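Long-range contacts in rusticyanin (Thiobacillus ferrooxidans, PDB 2CAL), which carries electrons from cytochrome c552 to the A-type oxidase in iron respiration, using a single bound copper ion of the blue copper type: residues Thr5-Thr10 against Phe119-Phe124; Gly27-Tyr32 against Thr62-Ala67; Gly34-Val39 against Thr70-Phe75; Thr78-Gly83 against Pro112-Gly117. The protein carries 1 engineered substitution. All coordinates share one frame; numbering follows the deposited sequence. Where two conformers were deposited one is given.

Contact 1 of 4, residues Thr5-Thr10 against Phe119-Phe124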
loop_
_atom_site.group_PDB
_atom_site.type_symbol
_atom_site.label_atom_id
_atom_site.label_comp_id
_atom_site.label_asym_id
_atom_site.label_seq_id
_atom_site.Cartn_x
_atom_site.Cartn_y
_atom_site.Cartn_z
ATOM N N THR A 5 -10.232 -1.982 10.485
ATOM C CA THR A 5 -10.509 -0.812 11.307
ATOM C C THR A 5 -9.928 0.472 10.734
ATOM O O THR A 5 -8.735 0.490 10.442
ATOM C CB THR A 5 -9.921 -1.072 12.699
ATOM O OG1 THR A 5 -10.513 -2.274 13.226
ATOM C CG2 THR A 5 -10.368 0.030 13.652
ATOM N N TRP A 6 -10.738 1.480 10.588
ATOM C CA TRP A 6 -10.396 2.643 9.801
ATOM C C TRP A 6 -10.669 3.926 10.593
ATOM O O TRP A 6 -11.575 4.006 11.406
ATOM C CB TRP A 6 -11.177 2.726 8.488
ATOM C CG TRP A 6 -10.935 1.478 7.658
ATOM C CD1 TRP A 6 -11.636 0.304 7.804
ATOM C CD2 TRP A 6 -9.972 1.272 6.635
ATOM N NE1 TRP A 6 -11.142 -0.614 6.904
ATOM C CE2 TRP A 6 -10.130 -0.060 6.163
ATOM C CE3 TRP A 6 -9.003 2.091 6.037
ATOM C CZ2 TRP A 6 -9.333 -0.578 5.147
ATOM C CZ3 TRP A 6 -8.194 1.563 5.005
ATOM C CH2 TRP A 6 -8.398 0.220 4.578
ATOM N N LYS A 7 -9.865 4.949 10.321
ATOM C CA LYS A 7 -10.026 6.299 10.831
ATOM C C LYS A 7 -10.228 7.233 9.628
ATOM O O LYS A 7 -10.039 6.846 8.472
ATOM C CB LYS A 7 -8.839 6.678 11.701
ATOM C CG LYS A 7 -8.660 5.939 12.985
ATOM C CD LYS A 7 -7.469 6.423 13.816
ATOM C CE LYS A 7 -6.440 5.319 13.933
ATOM N NZ LYS A 7 -5.518 5.464 15.100
ATOM N N GLU A 8 -10.631 8.481 9.884
ATOM C CA GLU A 8 -10.836 9.426 8.780
ATOM C C GLU A 8 -9.895 10.617 8.887
ATOM O O GLU A 8 -9.639 11.063 10.009
ATOM C CB GLU A 8 -12.306 9.912 8.765
ATOM C CG GLU A 8 -13.232 8.724 8.418
ATOM C CD GLU A 8 -13.310 8.297 6.962
ATOM O OE1 GLU A 8 -12.973 9.118 6.062
ATOM O OE2 GLU A 8 -13.727 7.136 6.637
ATOM N N ALA A 9 -9.383 11.112 7.789
ATOM C CA ALA A 9 -8.405 12.173 7.735
ATOM C C ALA A 9 -8.852 13.249 6.767
ATOM O O ALA A 9 -9.346 12.964 5.695
ATOM C CB ALA A 9 -7.048 11.662 7.288
ATOM N N THR A 10 -8.563 14.521 7.165
ATOM C CA THR A 10 -8.682 15.628 6.235
ATOM C C THR A 10 -7.492 15.663 5.299
ATOM O O THR A 10 -6.481 14.956 5.473
ATOM C CB THR A 10 -8.707 16.980 6.953
ATOM O OG1 THR A 10 -7.455 17.100 7.645
ATOM C CG2 THR A 10 -9.788 17.080 8.010
ATOM N N PHE A 119 -10.983 11.160 4.125
ATOM C CA PHE A 119 -10.393 9.984 3.523
ATOM C C PHE A 119 -10.156 8.943 4.592
ATOM O O PHE A 119 -9.612 9.260 5.660
ATOM C CB PHE A 119 -9.079 10.353 2.809
ATOM C CG PHE A 119 -9.266 11.431 1.763
ATOM C CD1 PHE A 119 -9.038 12.756 2.133
ATOM C CD2 PHE A 119 -9.727 11.126 0.498
ATOM C CE1 PHE A 119 -9.284 13.748 1.194
ATOM C CE2 PHE A 119 -9.915 12.120 -0.436
ATOM C CZ PHE A 119 -9.684 13.444 -0.081
ATOM N N GLY A 120 -10.509 7.711 4.307
ATOM C CA GLY A 120 -10.232 6.628 5.258
ATOM C C GLY A 120 -8.785 6.166 5.187
ATOM O O GLY A 120 -8.137 6.120 4.140
ATOM N N TYR A 121 -8.267 5.791 6.375
ATOM C CA TYR A 121 -6.908 5.246 6.449
ATOM C C TYR A 121 -6.872 4.268 7.634
ATOM O O TYR A 121 -7.698 4.244 8.541
ATOM C CB TYR A 121 -5.857 6.349 6.568
ATOM C CG TYR A 121 -5.803 6.976 7.940
ATOM C CD1 TYR A 121 -6.691 7.973 8.328
ATOM C CD2 TYR A 121 -4.844 6.567 8.853
ATOM C CE1 TYR A 121 -6.620 8.547 9.592
ATOM C CE2 TYR A 121 -4.785 7.139 10.109
ATOM C CZ TYR A 121 -5.666 8.119 10.488
ATOM O OH TYR A 121 -5.531 8.634 11.763
ATOM N N THR A 122 -5.804 3.457 7.597
ATOM C CA THR A 122 -5.531 2.468 8.648
ATOM C C THR A 122 -4.041 2.211 8.767
ATOM O O THR A 122 -3.249 2.581 7.891
ATOM C CB THR A 122 -6.307 1.172 8.358
ATOM O OG1 THR A 122 -6.287 0.348 9.553
ATOM C CG2 THR A 122 -5.760 0.365 7.227
ATOM N N ASP A 123 -3.690 1.620 9.891
ATOM C CA ASP A 123 -2.314 1.236 10.193
ATOM C C ASP A 123 -2.278 -0.249 10.540
ATOM O O ASP A 123 -3.118 -0.714 11.302
ATOM C CB ASP A 123 -1.788 2.060 11.352
ATOM C CG ASP A 123 -1.355 3.447 10.951
ATOM O OD1 ASP A 123 -0.168 3.581 10.527
ATOM O OD2 ASP A 123 -2.205 4.333 11.090
ATOM N N PHE A 124 -1.269 -0.935 10.044
ATOM C CA PHE A 124 -1.026 -2.324 10.508
ATOM C C PHE A 124 0.502 -2.552 10.606
ATOM O O PHE A 124 1.264 -1.826 9.968
ATOM C CB PHE A 124 -1.712 -3.341 9.635
ATOM C CG PHE A 124 -1.237 -3.470 8.222
ATOM C CD1 PHE A 124 -0.181 -4.285 7.883
ATOM C CD2 PHE A 124 -1.850 -2.769 7.189
ATOM C CE1 PHE A 124 0.243 -4.382 6.563
ATOM C CE2 PHE A 124 -1.416 -2.868 5.887
ATOM C CZ PHE A 124 -0.356 -3.672 5.538
#

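Contact 2 of 4, residues Gly27-Tyr32 against Thr62-Ala67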
loop_
_atom_site.group_PDB
_atom_site.type_symbol
_atom_site.label_atom_id
_atom_site.label_comp_id
_atom_site.label_asym_id
_atom_site.label_seq_id
_atom_site.Cartn_x
_atom_site.Cartn_y
_atom_site.Cartn_z
ATOM N N GLY A 27 15.133 6.071 -8.764
ATOM C CA GLY A 27 14.328 5.540 -9.869
ATOM C C GLY A 27 12.994 5.108 -9.304
ATOM O O GLY A 27 12.348 5.840 -8.556
ATOM N N ASP A 28 12.580 3.891 -9.591
ATOM C CA ASP A 28 11.286 3.391 -9.132
ATOM C C ASP A 28 11.427 2.403 -7.994
ATOM O O ASP A 28 10.610 1.504 -7.757
ATOM C CB ASP A 28 10.517 2.714 -10.244
ATOM C CG ASP A 28 9.911 3.672 -11.252
ATOM O OD1 ASP A 28 9.468 4.739 -10.781
ATOM O OD2 ASP A 28 9.865 3.291 -12.434
ATOM N N THR A 29 12.475 2.568 -7.211
ATOM C CA THR A 29 12.702 1.794 -5.993
ATOM C C THR A 29 12.763 2.689 -4.763
ATOM O O THR A 29 13.428 3.739 -4.780
ATOM C CB THR A 29 14.028 0.997 -6.139
ATOM O OG1 THR A 29 13.885 0.081 -7.237
ATOM C CG2 THR A 29 14.240 0.269 -4.837
ATOM N N VAL A 30 12.143 2.237 -3.705
ATOM C CA VAL A 30 12.114 2.930 -2.420
ATOM C C VAL A 30 12.785 2.032 -1.355
ATOM O O VAL A 30 12.265 0.936 -1.104
ATOM C CB VAL A 30 10.719 3.348 -1.943
ATOM C CG1 VAL A 30 10.755 4.096 -0.613
ATOM C CG2 VAL A 30 9.996 4.204 -2.999
ATOM N N THR A 31 13.882 2.489 -0.775
ATOM C CA THR A 31 14.669 1.641 0.154
ATOM C C THR A 31 14.502 2.096 1.589
ATOM O O THR A 31 14.688 3.293 1.871
ATOM C CB THR A 31 16.156 1.682 -0.269
ATOM O OG1 THR A 31 16.306 1.089 -1.577
ATOM C CG2 THR A 31 17.048 0.841 0.629
ATOM N N TYR A 32 14.213 1.205 2.488
ATOM C CA TYR A 32 13.989 1.432 3.904
ATOM C C TYR A 32 15.132 0.863 4.762
ATOM O O TYR A 32 15.859 -0.005 4.291
ATOM C CB TYR A 32 12.660 0.816 4.378
ATOM C CG TYR A 32 11.469 1.347 3.605
ATOM C CD1 TYR A 32 11.083 0.916 2.374
ATOM C CD2 TYR A 32 10.689 2.390 4.184
ATOM C CE1 TYR A 32 9.993 1.423 1.688
ATOM C CE2 TYR A 32 9.589 2.924 3.493
ATOM C CZ TYR A 32 9.253 2.433 2.269
ATOM O OH TYR A 32 8.191 2.924 1.545
ATOM N N THR A 62 9.024 -0.475 -6.297
ATOM C CA THR A 62 9.480 -1.651 -5.571
ATOM C C THR A 62 10.060 -1.222 -4.224
ATOM O O THR A 62 10.876 -0.301 -4.130
ATOM C CB THR A 62 10.528 -2.404 -6.387
ATOM O OG1 THR A 62 9.869 -2.864 -7.591
ATOM C CG2 THR A 62 11.115 -3.588 -5.642
ATOM N N LEU A 63 9.557 -1.833 -3.141
ATOM C CA LEU A 63 10.022 -1.514 -1.789
ATOM C C LEU A 63 11.125 -2.448 -1.346
ATOM O O LEU A 63 10.889 -3.679 -1.352
ATOM C CB LEU A 63 8.877 -1.557 -0.799
ATOM C CG LEU A 63 7.548 -0.905 -1.234
ATOM C CD1 LEU A 63 6.533 -0.978 -0.086
ATOM C CD2 LEU A 63 7.778 0.539 -1.655
ATOM N N GLU A 64 12.253 -1.931 -0.945
ATOM C CA GLU A 64 13.394 -2.744 -0.456
ATOM C C GLU A 64 13.435 -2.605 1.048
ATOM O O GLU A 64 13.677 -1.511 1.618
ATOM C CB GLU A 64 14.674 -2.271 -1.121
ATOM C CG GLU A 64 14.668 -2.492 -2.616
ATOM C CD GLU A 64 15.015 -3.896 -3.092
ATOM O OE1 GLU A 64 15.471 -4.764 -2.298
ATOM O OE2 GLU A 64 14.863 -4.155 -4.309
ATOM N N ILE A 65 13.158 -3.669 1.768
ATOM C CA ILE A 65 13.027 -3.717 3.217
ATOM C C ILE A 65 14.058 -4.637 3.845
ATOM O O ILE A 65 14.251 -5.740 3.332
ATOM C CB ILE A 65 11.590 -4.127 3.612
ATOM C CG1 ILE A 65 10.617 -3.001 3.151
ATOM C CG2 ILE A 65 11.422 -4.484 5.082
ATOM C CD1 ILE A 65 9.178 -3.421 3.357
ATOM N N PRO A 66 14.746 -4.247 4.901
ATOM C CA PRO A 66 15.759 -5.144 5.492
ATOM C C PRO A 66 15.065 -6.283 6.222
ATOM O O PRO A 66 14.126 -6.114 6.975
ATOM C CB PRO A 66 16.534 -4.290 6.482
ATOM C CG PRO A 66 15.890 -2.965 6.511
ATOM C CD PRO A 66 14.674 -2.983 5.636
ATOM N N ALA A 67 15.611 -7.487 6.019
ATOM C CA ALA A 67 15.182 -8.631 6.807
ATOM C C ALA A 67 15.325 -8.346 8.285
ATOM O O ALA A 67 16.277 -7.748 8.781
ATOM C CB ALA A 67 15.993 -9.848 6.385
HETATM O O HOH W 1 10.409 -1.004 -9.589
#

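Contact 3 of 4, residues Gly34-Val39 against Thr70-Phe75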
loop_
_atom_site.group_PDB
_atom_site.type_symbol
_atom_site.label_atom_id
_atom_site.label_comp_id
_atom_site.label_asym_id
_atom_site.label_seq_id
_atom_site.Cartn_x
_atom_site.Cartn_y
_atom_site.Cartn_z
ATOM N N GLY A 34 16.597 0.611 9.238
ATOM C CA GLY A 34 16.346 0.727 10.643
ATOM C C GLY A 34 15.597 -0.435 11.274
ATOM O O GLY A 34 15.204 -1.379 10.547
ATOM N N LYS A 35 15.369 -0.374 12.575
ATOM C CA LYS A 35 14.700 -1.435 13.313
ATOM C C LYS A 35 13.211 -1.489 13.014
ATOM O O LYS A 35 12.685 -2.594 12.853
ATOM C CB LYS A 35 14.900 -1.257 14.826
ATOM C CG LYS A 35 16.360 -1.463 15.191
ATOM C CD LYS A 35 16.705 -1.226 16.654
ATOM C CE LYS A 35 17.382 -2.454 17.265
ATOM N NZ LYS A 35 18.807 -2.276 17.666
ATOM N N THR A 36 12.580 -0.348 12.924
ATOM C CA THR A 36 11.201 -0.199 12.485
ATOM C C THR A 36 11.222 0.761 11.302
ATOM O O THR A 36 11.822 1.843 11.377
ATOM C CB THR A 36 10.309 0.323 13.608
ATOM O OG1 THR A 36 10.366 -0.586 14.726
ATOM C CG2 THR A 36 8.843 0.442 13.185
ATOM N N VAL A 37 10.567 0.394 10.203
ATOM C CA VAL A 37 10.438 1.232 9.007
ATOM C C VAL A 37 8.962 1.613 8.832
ATOM O O VAL A 37 8.073 0.881 9.287
ATOM C CB VAL A 37 11.043 0.569 7.786
ATOM C CG1 VAL A 37 12.478 0.122 8.102
ATOM C CG2 VAL A 37 10.206 -0.642 7.319
ATOM N N HIS A 38 8.739 2.758 8.220
ATOM C CA HIS A 38 7.381 3.323 8.109
ATOM C C HIS A 38 7.046 3.540 6.655
ATOM O O HIS A 38 7.609 4.417 6.006
ATOM C CB HIS A 38 7.323 4.618 8.927
ATOM C CG HIS A 38 7.850 4.402 10.326
ATOM N ND1 HIS A 38 7.029 4.153 11.426
ATOM C CD2 HIS A 38 9.093 4.421 10.841
ATOM C CE1 HIS A 38 7.761 3.990 12.532
ATOM N NE2 HIS A 38 9.041 4.153 12.179
ATOM N N VAL A 39 6.179 2.679 6.123
ATOM C CA VAL A 39 5.706 2.711 4.746
ATOM C C VAL A 39 4.362 3.455 4.728
ATOM O O VAL A 39 3.443 3.009 5.433
ATOM C CB VAL A 39 5.525 1.296 4.212
ATOM C CG1 VAL A 39 4.960 1.342 2.787
ATOM C CG2 VAL A 39 6.836 0.508 4.252
ATOM N N THR A 70 10.761 -4.443 11.672
ATOM C CA THR A 70 9.326 -4.232 11.836
ATOM C C THR A 70 8.832 -3.250 10.777
ATOM O O THR A 70 9.438 -2.207 10.615
ATOM C CB THR A 70 9.012 -3.692 13.224
ATOM O OG1 THR A 70 9.479 -4.656 14.192
ATOM C CG2 THR A 70 7.527 -3.478 13.438
ATOM N N VAL A 71 7.769 -3.595 10.075
ATOM C CA VAL A 71 7.254 -2.766 8.993
ATOM C C VAL A 71 5.896 -2.214 9.478
ATOM O O VAL A 71 4.949 -2.966 9.675
ATOM C CB VAL A 71 7.108 -3.511 7.657
ATOM C CG1 VAL A 71 6.681 -2.526 6.546
ATOM C CG2 VAL A 71 8.385 -4.236 7.256
ATOM N N ASP A 72 5.825 -0.903 9.667
ATOM C CA ASP A 72 4.573 -0.251 10.050
ATOM C C ASP A 72 4.035 0.380 8.782
ATOM O O ASP A 72 4.643 1.299 8.198
ATOM C CB ASP A 72 4.836 0.797 11.122
ATOM C CG ASP A 72 5.127 0.212 12.484
ATOM O OD1 ASP A 72 4.937 -0.995 12.788
ATOM O OD2 ASP A 72 5.574 1.023 13.333
ATOM N N VAL A 73 2.917 -0.161 8.321
ATOM C CA VAL A 73 2.267 0.299 7.085
ATOM C C VAL A 73 1.072 1.203 7.470
ATOM O O VAL A 73 0.218 0.821 8.264
ATOM C CB VAL A 73 1.764 -0.865 6.225
ATOM C CG1 VAL A 73 1.158 -0.341 4.926
ATOM C CG2 VAL A 73 2.924 -1.808 5.915
ATOM N N THR A 74 1.026 2.350 6.849
ATOM C CA THR A 74 -0.149 3.233 6.856
ATOM C C THR A 74 -0.703 3.246 5.433
ATOM O O THR A 74 0.058 3.432 4.480
ATOM C CB THR A 74 0.238 4.671 7.237
ATOM O OG1 THR A 74 0.908 4.651 8.514
ATOM C CG2 THR A 74 -1.008 5.534 7.353
ATOM N N PHE A 75 -1.990 2.922 5.282
ATOM C CA PHE A 75 -2.639 2.920 3.978
ATOM C C PHE A 75 -3.819 3.880 3.972
ATOM O O PHE A 75 -4.665 3.812 4.872
ATOM C CB PHE A 75 -3.119 1.494 3.625
ATOM C CG PHE A 75 -3.937 1.449 2.337
ATOM C CD1 PHE A 75 -3.445 1.874 1.125
ATOM C CD2 PHE A 75 -5.249 0.984 2.384
ATOM C CE1 PHE A 75 -4.187 1.843 -0.028
ATOM C CE2 PHE A 75 -6.021 0.938 1.221
ATOM C CZ PHE A 75 -5.503 1.381 0.037
#

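Contact 4 of 4, residues Thr78-Gly83 against Pro112-Gly117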
loop_
_atom_site.group_PDB
_atom_site.type_symbol
_atom_site.label_atom_id
_atom_site.label_comp_id
_atom_site.label_asym_id
_atom_site.label_seq_id
_atom_site.Cartn_x
_atom_site.Cartn_y
_atom_site.Cartn_z
ATOM N N THR A 78 -7.315 7.695 -1.134
ATOM C CA THR A 78 -7.665 9.021 -1.623
ATOM C C THR A 78 -8.512 9.007 -2.894
ATOM O O THR A 78 -8.792 10.062 -3.452
ATOM C CB THR A 78 -6.366 9.863 -1.883
ATOM O OG1 THR A 78 -5.382 9.090 -2.603
ATOM C CG2 THR A 78 -5.796 10.241 -0.513
ATOM N N ASN A 79 -8.931 7.856 -3.396
ATOM C CA ASN A 79 -9.582 7.788 -4.716
ATOM C C ASN A 79 -11.090 7.806 -4.602
ATOM O O ASN A 79 -11.719 6.860 -4.170
ATOM C CB ASN A 79 -9.083 6.533 -5.423
ATOM C CG ASN A 79 -9.396 6.510 -6.879
ATOM O OD1 ASN A 79 -9.557 7.531 -7.596
ATOM N ND2 ASN A 79 -9.554 5.339 -7.393
ATOM N N LYS A 80 -11.661 8.972 -4.978
ATOM C CA LYS A 80 -13.122 9.130 -4.843
ATOM C C LYS A 80 -13.881 8.094 -5.661
ATOM O O LYS A 80 -13.490 7.780 -6.779
ATOM C CB LYS A 80 -13.510 10.553 -5.210
ATOM C CG LYS A 80 -12.968 11.590 -4.197
ATOM C CD LYS A 80 -13.437 13.014 -4.431
ATOM C CE LYS A 80 -12.964 14.019 -3.387
ATOM N NZ LYS A 80 -13.061 15.448 -3.859
ATOM N N GLY A 81 -14.904 7.543 -5.006
ATOM C CA GLY A 81 -15.742 6.511 -5.622
ATOM C C GLY A 81 -15.292 5.079 -5.504
ATOM O O GLY A 81 -16.034 4.216 -5.957
ATOM N N PHE A 82 -14.106 4.851 -4.909
ATOM C CA PHE A 82 -13.555 3.503 -4.839
ATOM C C PHE A 82 -13.246 3.083 -3.418
ATOM O O PHE A 82 -13.048 3.967 -2.549
ATOM C CB PHE A 82 -12.291 3.396 -5.698
ATOM C CG PHE A 82 -12.596 3.541 -7.176
ATOM C CD1 PHE A 82 -12.737 4.779 -7.739
ATOM C CD2 PHE A 82 -12.769 2.435 -7.939
ATOM C CE1 PHE A 82 -13.041 4.915 -9.077
ATOM C CE2 PHE A 82 -13.052 2.504 -9.301
ATOM C CZ PHE A 82 -13.208 3.765 -9.835
ATOM N N GLY A 83 -13.166 1.780 -3.184
ATOM C CA GLY A 83 -12.848 1.221 -1.872
ATOM C C GLY A 83 -11.623 0.300 -1.867
ATOM O O GLY A 83 -11.651 -0.803 -1.315
ATOM N N PRO A 112 -13.021 2.393 3.394
ATOM C CA PRO A 112 -14.144 3.309 3.181
ATOM C C PRO A 112 -13.886 4.133 1.926
ATOM O O PRO A 112 -12.765 4.581 1.619
ATOM C CB PRO A 112 -14.121 4.250 4.417
ATOM C CG PRO A 112 -13.299 3.533 5.470
ATOM C CD PRO A 112 -12.361 2.645 4.693
ATOM N N VAL A 113 -14.967 4.423 1.196
ATOM C CA VAL A 113 -14.880 5.340 0.062
ATOM C C VAL A 113 -14.733 6.747 0.621
ATOM O O VAL A 113 -15.316 7.062 1.691
ATOM C CB VAL A 113 -16.144 5.184 -0.797
ATOM C CG1 VAL A 113 -16.356 3.692 -1.147
ATOM C CG2 VAL A 113 -17.414 5.742 -0.191
ATOM N N PRO A 114 -14.014 7.640 -0.036
ATOM C CA PRO A 114 -13.931 9.043 0.485
ATOM C C PRO A 114 -15.315 9.649 0.675
ATOM O O PRO A 114 -16.204 9.430 -0.184
ATOM C CB PRO A 114 -13.114 9.742 -0.565
ATOM C CG PRO A 114 -12.235 8.667 -1.114
ATOM C CD PRO A 114 -13.138 7.460 -1.197
ATOM N N LYS A 115 -15.546 10.372 1.740
ATOM C CA LYS A 115 -16.854 10.945 2.076
ATOM C C LYS A 115 -16.684 12.119 3.011
ATOM O O LYS A 115 -15.765 12.176 3.799
ATOM C CB LYS A 115 -17.725 9.900 2.772
ATOM C CG LYS A 115 -19.085 10.411 3.130
ATOM C CD LYS A 115 -19.810 9.391 3.985
ATOM C CE LYS A 115 -18.945 8.943 5.173
ATOM N NZ LYS A 115 -19.844 8.528 6.299
ATOM N N ASP A 116 -17.597 13.069 2.914
ATOM C CA ASP A 116 -17.707 14.158 3.897
ATOM C C ASP A 116 -16.473 15.054 3.918
ATOM O O ASP A 116 -16.268 15.718 4.928
ATOM C CB ASP A 116 -17.904 13.587 5.306
ATOM C CG ASP A 116 -19.221 12.830 5.458
ATOM O OD1 ASP A 116 -20.155 13.021 4.643
ATOM O OD2 ASP A 116 -19.363 12.042 6.424
ATOM N N GLY A 117 -15.713 15.061 2.828
ATOM C CA GLY A 117 -14.498 15.849 2.726
ATOM C C GLY A 117 -13.263 15.181 3.323
ATOM O O GLY A 117 -12.256 15.850 3.464
HETATM O O HOH W 2 -15.954 9.152 -2.875
#

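Contact 1 of 4, residues Thr5-Thr10 against Phe119-Phe124
An edge of one sheet of the cupredoxin sandwich is made here: the short strand 7-9 pairs antiparallel with residues 119-124 of strand 119-126, these short segments running 128° apart. Lys7 and Tyr121 form a hydrogen-bonded pair, with Lys7 N 2.9 Å from Tyr121 O and nearly straight (173° at the hydrogen), and Tyr121 N in turn donates to Lys7 O; Ala9 and Phe119 exchange two further backbone bonds. Between them Glu8 faces Gly120, and the missing side chain matters, because a beta carbon at Gly120 would crowd the place where the Glu8 carboxylate lies. Glu8, bent at its second torsion, folds back over this bare backbone, yet Glu8 OE1, 3.3 Å from Gly120 N, meets it at too poor an angle to bond. Tyr121 has its CG between the backbone N and the carbonyl carbon (chi1 75°), where the ring is met by Lys7 CB, 3.6 Å from Tyr121 CE1, and by the Ala9 methyl, Ala9 CB 3.8 Å from Tyr121 CD1. Thr122 suits its place by having two unlike branches. Its CG2 sits over a face of the Trp6 indole, a CH-pi contact 3.8 Å from the six-membered ring's centroid, while Thr122 OG1 lies 2.6 Å from Thr5 O with Asp3 also within reach; which of them takes its one proton is not settled. Strand 70-77 flanks strand 119-126 on its other edge and sends Phe75 against Trp6; helix 11-18 packs Val14 and Met17 on Ala9, with Val14 also meeting Phe119 and Met17 Tyr121.

Contact 2 of 4, residues Gly27-Tyr32 against Thr62-Ala67
Tyr32, Glu64 and Thr62 carry the parallel pairing of strands 29-31 and 62-65 in the second sheet of the cupredoxin sandwich. Tyr32, just past the end of its strand, still keeps the register, with Tyr32 N 2.9 Å from Glu64 O. Its CG is anti to its own carbonyl carbon (chi1 -57°), and the ring lies along the inner side of the partner strand: Tyr32 CE1 is 4.0 Å from Leu63 CB, CD1 touches Ile65 CG1, and Glu64 O sits at the ring edge in its plane. A tyrosine suits this buried place because its ring fills a hydrophobic layer, with Val37, Val39 and Val55 of the facing sheet against it, while its hydroxyl bonds Asp21. An alanine here would probably open a gap beside Leu63 and Ile65 and leave the Asp21 carboxylate without its mate. On the opposite face of the sheet, Glu64 lays its methylene groups across two threonines, Glu64 CG 3.6 Å from Thr29 CG2 and Glu64 CB 3.8 Å from Thr31 OG1. The chain is bent at its second torsion (-81°), and its aliphatic part does the touching. Thr62 begins the pairing: Thr62 N donates to Asp28 O at 2.9 Å. A water donates to that same oxygen of Asp28 at 3.1 Å and also bonds Thr62 OG1 at 2.8 Å, closing a small polar ring at the strand's start.

Contact 3 of 4, residues Gly34-Val39 against Thr70-Phe75
Val39 overlaps Val71 on the inner face of the sheet, Val39 CG2 resting 3.8 Å from Val71 CG1, and Val37 adds its own CG2 at 4.0 Å from Val71 CG2. Beta-branched valines suit such a face: they favour extended backbone and give short, broad apolar knobs, here turned into the core of the sandwich towards Leu63 and Ile65 of the other sheet. The segments 36-39 and 70-75, parts of strands 36-43 and 70-77, run parallel at 24° and are stitched by five backbone bonds; Val37, for example, gives its N-H to Thr70 O and takes that of Asp72 on its O. The outward face is polar. Thr36 and Thr70 stand side by side and point the same way, Thr36 OG1 being 3.7 Å from Thr70 CB. With its methyl anti to the backbone N, Thr36 brings CG2 to within 3.3 Å of Asp72 OD2. A glycine in place of Thr36 would probably open a gap beside Thr70 and leave the Asp72 carboxylate less confined on that side. His38 lies alongside Asp72 with its ring plane 70° from that of the carboxylate; His38 ND1 is 3.9 Å from Asp72 OD2, too long for a hydrogen bond. The other oxygen, Asp72 OD1, bonds the Thr125 hydroxyl on the next strand, while Thr74 likewise bonds Asp123. Carboxylate and imidazole so close would probably favour a protonated ring electrostatically, but the cohesion of the pair of strands rests on backbone bonds and on valine packing.

Contact 4 of 4, residues Thr78-Gly83 against Pro112-Gly117
Pro114 O takes a bond from a water at 2.7 Å, and the same water accepts the N-H of Gly81, 2.9 Å from Gly81 N, a water bridge between two surface loops at the copper end of the cupredoxin fold. Gly81 sits at the third position of a type II beta turn from Asn79 to Phe82, where its positive phi of 87° is easy for glycine; Phe82 N closes the turn on Asn79 O at 3.2 Å. Pro114 is the wedge that fits against this turn. Pro114 CD lies 3.3 Å from Asn79 O, its CG is close to the same oxygen, and Pro114 CB reaches the aliphatic start of Lys80, 4.1 Å from Lys80 CG. A proline suits the place: it has no N-H needing a partner, and its compact ring offers carbon to a curved backbone. Beyond CG the lysine chain runs extended and leads away from the other loop, in keeping with its exposed position. The Phe82 side chain starts away from the other loop, and its ring meets those of Phe50 and of the copper ligand His84, coming to about 6 Å from the copper (nearest atoms); the turn thus carries one of the aromatic groups around the site. Phe82 O meets the other loop instead, lying 3.5 Å from Val113 CA in a C-H...O contact with an angle of 150° at the hydrogen.

Overall arrangement
Contacts 1 and 3 belong to one sheet, where strands 119-126 and 70-77 are neighbours; contact 2 lies in the other, and its buried side chains meet those of contact 3 across the core of the sandwich. The pairing is antiparallel at the edge in contact 1 and parallel in contacts 2 and 3, which each set apolar groups inward and polar ones outward. Contacts 1 to 3 are each partly buried, whereas contact 4 is a surface meeting of irregular loops, relying on proline packing and a water in place of strand bonds. It touches contact 1 through Pro112 against Trp6, near the copper end; contact 2 lies on the far side, its centre about 28 Å from that of contact 4.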